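Serine acetyltransferase 1, putative (Entamoeba histolytica, PDB 7BW9) probably catalyses the acetylation of serine in the pathway of cysteine biosynthesis and binds cysteine. Local coordinates at residues 2-7 with 88-93; 42-47 with 94-99. All coordinates share one frame; numbering follows the deposited sequence.

Contact 1: residues 2-7 with 88-93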
# COMPACT_ATOMS: atom_id res chain seq x y z
N SER A 2 20.73 23.88 20.60
CA SER A 2 19.55 24.53 21.16
C SER A 2 19.31 25.89 20.54
O SER A 2 18.17 26.25 20.24
CB SER A 2 19.71 24.66 22.68
OG SER A 2 20.00 23.40 23.26
N SER A 3 20.37 26.67 20.36
CA SER A 3 20.22 27.98 19.75
C SER A 3 19.63 27.85 18.35
O SER A 3 18.77 28.65 17.96
CB SER A 3 21.57 28.69 19.71
OG SER A 3 22.61 27.75 19.50
N LEU A 4 20.04 26.84 17.59
CA LEU A 4 19.44 26.63 16.28
C LEU A 4 17.99 26.16 16.41
O LEU A 4 17.12 26.59 15.64
CB LEU A 4 20.27 25.65 15.46
CG LEU A 4 19.78 25.43 14.02
CD1 LEU A 4 19.48 26.76 13.31
CD2 LEU A 4 20.80 24.63 13.24
N LEU A 5 17.71 25.29 17.38
CA LEU A 5 16.34 24.84 17.60
C LEU A 5 15.43 26.00 17.98
O LEU A 5 14.27 26.06 17.56
CB LEU A 5 16.30 23.75 18.68
CG LEU A 5 16.66 22.33 18.22
CD1 LEU A 5 17.03 21.43 19.38
CD2 LEU A 5 15.49 21.73 17.45
N GLN A 6 15.94 26.94 18.78
CA GLN A 6 15.10 28.06 19.21
C GLN A 6 14.80 29.00 18.07
O GLN A 6 13.67 29.50 17.94
CB GLN A 6 15.76 28.81 20.37
CG GLN A 6 15.33 28.30 21.74
CD GLN A 6 16.39 28.58 22.79
OE1 GLN A 6 16.96 29.67 22.84
NE2 GLN A 6 16.68 27.58 23.62
N GLN A 7 15.79 29.29 17.22
CA GLN A 7 15.53 30.18 16.10
C GLN A 7 14.54 29.54 15.14
O GLN A 7 13.57 30.19 14.70
CB GLN A 7 16.82 30.53 15.37
CG GLN A 7 16.51 31.15 14.01
CD GLN A 7 17.74 31.56 13.24
OE1 GLN A 7 18.11 30.92 12.24
NE2 GLN A 7 18.40 32.62 13.70
N CYS A 88 23.66 16.76 9.24
CA CYS A 88 22.37 16.59 8.59
C CYS A 88 21.28 17.37 9.30
O CYS A 88 20.44 18.02 8.66
CB CYS A 88 22.02 15.10 8.52
SG CYS A 88 23.11 14.22 7.36
N ILE A 89 21.29 17.33 10.63
CA ILE A 89 20.29 18.01 11.44
C ILE A 89 20.38 19.52 11.24
O ILE A 89 19.36 20.22 11.15
CB ILE A 89 20.49 17.62 12.92
CG1 ILE A 89 19.96 16.22 13.14
CG2 ILE A 89 19.91 18.66 13.87
CD1 ILE A 89 18.74 15.93 12.36
N THR A 90 21.61 20.04 11.21
CA THR A 90 21.78 21.48 11.07
C THR A 90 21.18 21.95 9.76
O THR A 90 20.41 22.93 9.72
CB THR A 90 23.26 21.84 11.18
OG1 THR A 90 23.72 21.48 12.49
CG2 THR A 90 23.50 23.33 10.94
N ALA A 91 21.47 21.24 8.68
CA ALA A 91 20.91 21.60 7.38
C ALA A 91 19.39 21.53 7.39
O ALA A 91 18.72 22.42 6.86
CB ALA A 91 21.49 20.71 6.29
N LEU A 92 18.84 20.50 8.05
CA LEU A 92 17.38 20.35 8.11
C LEU A 92 16.73 21.51 8.86
O LEU A 92 15.74 22.09 8.40
CB LEU A 92 17.02 19.03 8.78
CG LEU A 92 15.52 18.82 9.04
CD1 LEU A 92 14.67 19.01 7.77
CD2 LEU A 92 15.27 17.44 9.63
N LEU A 93 17.26 21.85 10.04
CA LEU A 93 16.70 22.95 10.82
C LEU A 93 16.75 24.26 10.04
O LEU A 93 15.75 24.99 9.95
CB LEU A 93 17.46 23.09 12.15
CG LEU A 93 17.05 21.99 13.13
CD1 LEU A 93 18.01 21.84 14.31
CD2 LEU A 93 15.63 22.22 13.63

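Contact 2: residues 42-47 with 94-99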
# COMPACT_ATOMS: atom_id res chain seq x y z
N GLN A 42 3.79 16.65 10.68
CA GLN A 42 2.46 17.20 10.46
C GLN A 42 2.14 18.28 11.48
O GLN A 42 1.66 19.36 11.12
CB GLN A 42 1.41 16.09 10.54
CG GLN A 42 1.35 15.18 9.30
CD GLN A 42 0.45 13.98 9.51
OE1 GLN A 42 0.27 13.51 10.65
NE2 GLN A 42 -0.15 13.49 8.43
N LYS A 43 2.38 17.99 12.77
CA LYS A 43 2.13 18.97 13.82
C LYS A 43 3.05 20.17 13.70
O LYS A 43 2.65 21.31 13.97
CB LYS A 43 2.29 18.32 15.20
CG LYS A 43 1.36 17.15 15.47
CD LYS A 43 1.52 16.60 16.89
CE LYS A 43 0.59 15.42 17.12
NZ LYS A 43 0.38 15.12 18.57
N ILE A 44 4.30 19.95 13.29
CA ILE A 44 5.22 21.08 13.13
C ILE A 44 4.79 21.97 11.97
O ILE A 44 4.80 23.21 12.09
CB ILE A 44 6.67 20.58 12.94
CG1 ILE A 44 7.21 19.96 14.23
CG2 ILE A 44 7.55 21.74 12.50
CD1 ILE A 44 8.39 19.01 14.01
N LEU A 45 4.39 21.39 10.84
CA LEU A 45 4.11 22.23 9.68
C LEU A 45 2.71 22.85 9.71
O LEU A 45 2.51 23.93 9.15
CB LEU A 45 4.27 21.43 8.39
CG LEU A 45 5.65 20.83 8.10
CD1 LEU A 45 5.52 19.93 6.90
CD2 LEU A 45 6.68 21.90 7.86
N PHE A 46 1.73 22.19 10.31
CA PHE A 46 0.36 22.70 10.34
C PHE A 46 -0.29 22.41 11.67
O PHE A 46 -1.22 21.60 11.76
CB PHE A 46 -0.46 22.11 9.20
CG PHE A 46 0.08 22.40 7.87
CD1 PHE A 46 -0.12 23.64 7.29
CD2 PHE A 46 0.81 21.44 7.18
CE1 PHE A 46 0.39 23.92 6.04
CE2 PHE A 46 1.33 21.72 5.93
CZ PHE A 46 1.12 22.97 5.36
N PRO A 47 0.16 23.07 12.74
CA PRO A 47 -0.46 22.82 14.06
C PRO A 47 -1.97 22.93 14.05
O PRO A 47 -2.64 22.13 14.71
CB PRO A 47 0.19 23.89 14.96
CG PRO A 47 0.94 24.83 14.02
CD PRO A 47 1.31 23.99 12.84
N SER A 94 17.90 24.56 9.44
CA SER A 94 18.05 25.80 8.69
C SER A 94 17.14 25.86 7.46
O SER A 94 16.81 26.95 6.99
CB SER A 94 19.50 25.99 8.27
OG SER A 94 19.75 25.28 7.07
N GLN A 95 16.74 24.71 6.92
CA GLN A 95 15.83 24.68 5.77
C GLN A 95 14.37 24.50 6.15
O GLN A 95 13.52 24.40 5.26
CB GLN A 95 16.24 23.57 4.82
CG GLN A 95 17.68 23.64 4.40
CD GLN A 95 17.84 23.90 2.95
OE1 GLN A 95 17.80 22.98 2.14
NE2 GLN A 95 18.01 25.17 2.59
N PHE A 96 14.05 24.47 7.45
CA PHE A 96 12.74 23.97 7.85
C PHE A 96 11.60 24.87 7.38
O PHE A 96 10.55 24.38 6.97
CB PHE A 96 12.67 23.75 9.36
CG PHE A 96 11.98 22.48 9.72
CD1 PHE A 96 10.59 22.43 9.74
CD2 PHE A 96 12.70 21.33 9.98
CE1 PHE A 96 9.94 21.24 10.05
CE2 PHE A 96 12.06 20.14 10.29
CZ PHE A 96 10.67 20.10 10.32
N VAL A 97 11.78 26.19 7.45
CA VAL A 97 10.72 27.07 6.98
C VAL A 97 10.62 27.01 5.45
O VAL A 97 9.52 27.03 4.88
CB VAL A 97 10.94 28.50 7.52
CG1 VAL A 97 10.01 29.50 6.85
CG2 VAL A 97 10.72 28.51 9.04
N THR A 98 11.75 26.88 4.76
CA THR A 98 11.72 26.66 3.32
C THR A 98 10.88 25.44 2.96
O THR A 98 10.04 25.48 2.05
CB THR A 98 13.15 26.51 2.79
OG1 THR A 98 13.93 27.64 3.20
CG2 THR A 98 13.16 26.37 1.26
N ILE A 99 11.09 24.33 3.69
CA ILE A 99 10.31 23.12 3.47
C ILE A 99 8.83 23.40 3.67
O ILE A 99 7.98 22.97 2.87
CB ILE A 99 10.78 21.99 4.40
CG1 ILE A 99 12.21 21.57 4.06
CG2 ILE A 99 9.86 20.78 4.32
CD1 ILE A 99 12.75 20.56 5.05

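Contact 1: residues 2-7 with 88-93
L4 and L5 pack against L93, with T90 beside them, where the N-terminal helix 2-17 lies almost parallel to helix 82-94. The contact belongs to the all-helical part of the enzyme, which precedes the left-handed beta-helix. The two helix segments approach to 10.4 Å between axes at an angle of only 21°, spaced by side chains.

L4 points at the partner helix. A chi1 of -176° carries its CG away from the backbone N and out to L93, where it lies 3.8 Å from L93 CB. Its CD2 is shared between that same CB and T90, whose CG2 sits 3.8 Å away from L4 CD2. T90 thus turns its methyl to the leucine, while its OG1 bonds back to the carbonyl of E86 one turn earlier. L4 O is in turn taken by T8 OG1 within helix 2-17.

L5 leaves its backbone pointing along the interface, and its CD2 turns in against the isopropyl end of L93 rather than its CB. Y70 of helix 58-79 also touches L5, and L65 of the same helix touches L93, so helix 58-79 lies against this side of the contact, and the exposed T90 is at its margin. L5 CD2 comes to 3.9 Å from L93 CD2 and 4.0 Å from L93 CD1, lodging against both branches of the one leucine.

Contact 2: residues 42-47 with 94-99
I44 and L45, in the last turn of helix 36-45, face F96 at the start of helix 96-113, with the backbones well apart: the nearest CA atoms, those of L45 and V97, are 8.6 Å from each other. The contact lies inside the helical part of the chain that precedes the left-handed beta-helix, and joins the C-terminal end of one helix to the first turn of the other. Just beyond L45 the chain leaves helical geometry at F46 (phi -142°, psi 70°), although F46 N still bonds to Q42 O.

F96 bridges the gap with its ring. Its chi1 of -138° falls between two staggered positions, and the ring is carried across so that one corner, CE1, meets both partners. I44 brings its CG2 methyl, the branch anti to the backbone N, to 3.5 Å from F96 CE1. The same methyl is 4.1 Å from F96 CZ; it approaches the ring obliquely, nearest to CE1. L45 starts out along the interface, but its CD2 swings in to 4.0 Å from F96 CE1. Both aliphatic chains cross the phenylalanine side chain at about a right angle.

Neighbouring helices complete the surroundings. L12 of helix 2-17 and L68 of helix 58-79 both touch I44, and L68 with T8 also touches F96. The helix-end carbonyls turn to other side chains: I44 O accepts a bond from Y16 OH, and L45 O one from R100 NE.

All three touching side chains are buried and hydrocarbon, and they contribute no polar group to the meeting. The attraction is therefore dispersion and the exclusion of water: two methyls converge on one aromatic corner, while the directional bonds are left to the backbone carbonyls nearby.

How the contacts relate
Contacts 1 and 2 lie 12 Å apart between centres, on the same side of the chain's centre, and divide between them the two successive helices 82-94 and 96-113. They touch directly through L92 CD1 and I99 CD1, 3.7 Å apart. Helix 2-17 serves both, giving one segment of contact 1 and side chains such as T8 and L12 around contact 2; L65 of helix 58-79 meets L93 in one and I44 in the other. Each is apolar, but contact 1 is aliphatic and only partly buried, with a threonine at its exposed margin, whereas contact 2 is wholly buried and centred on an aromatic ring.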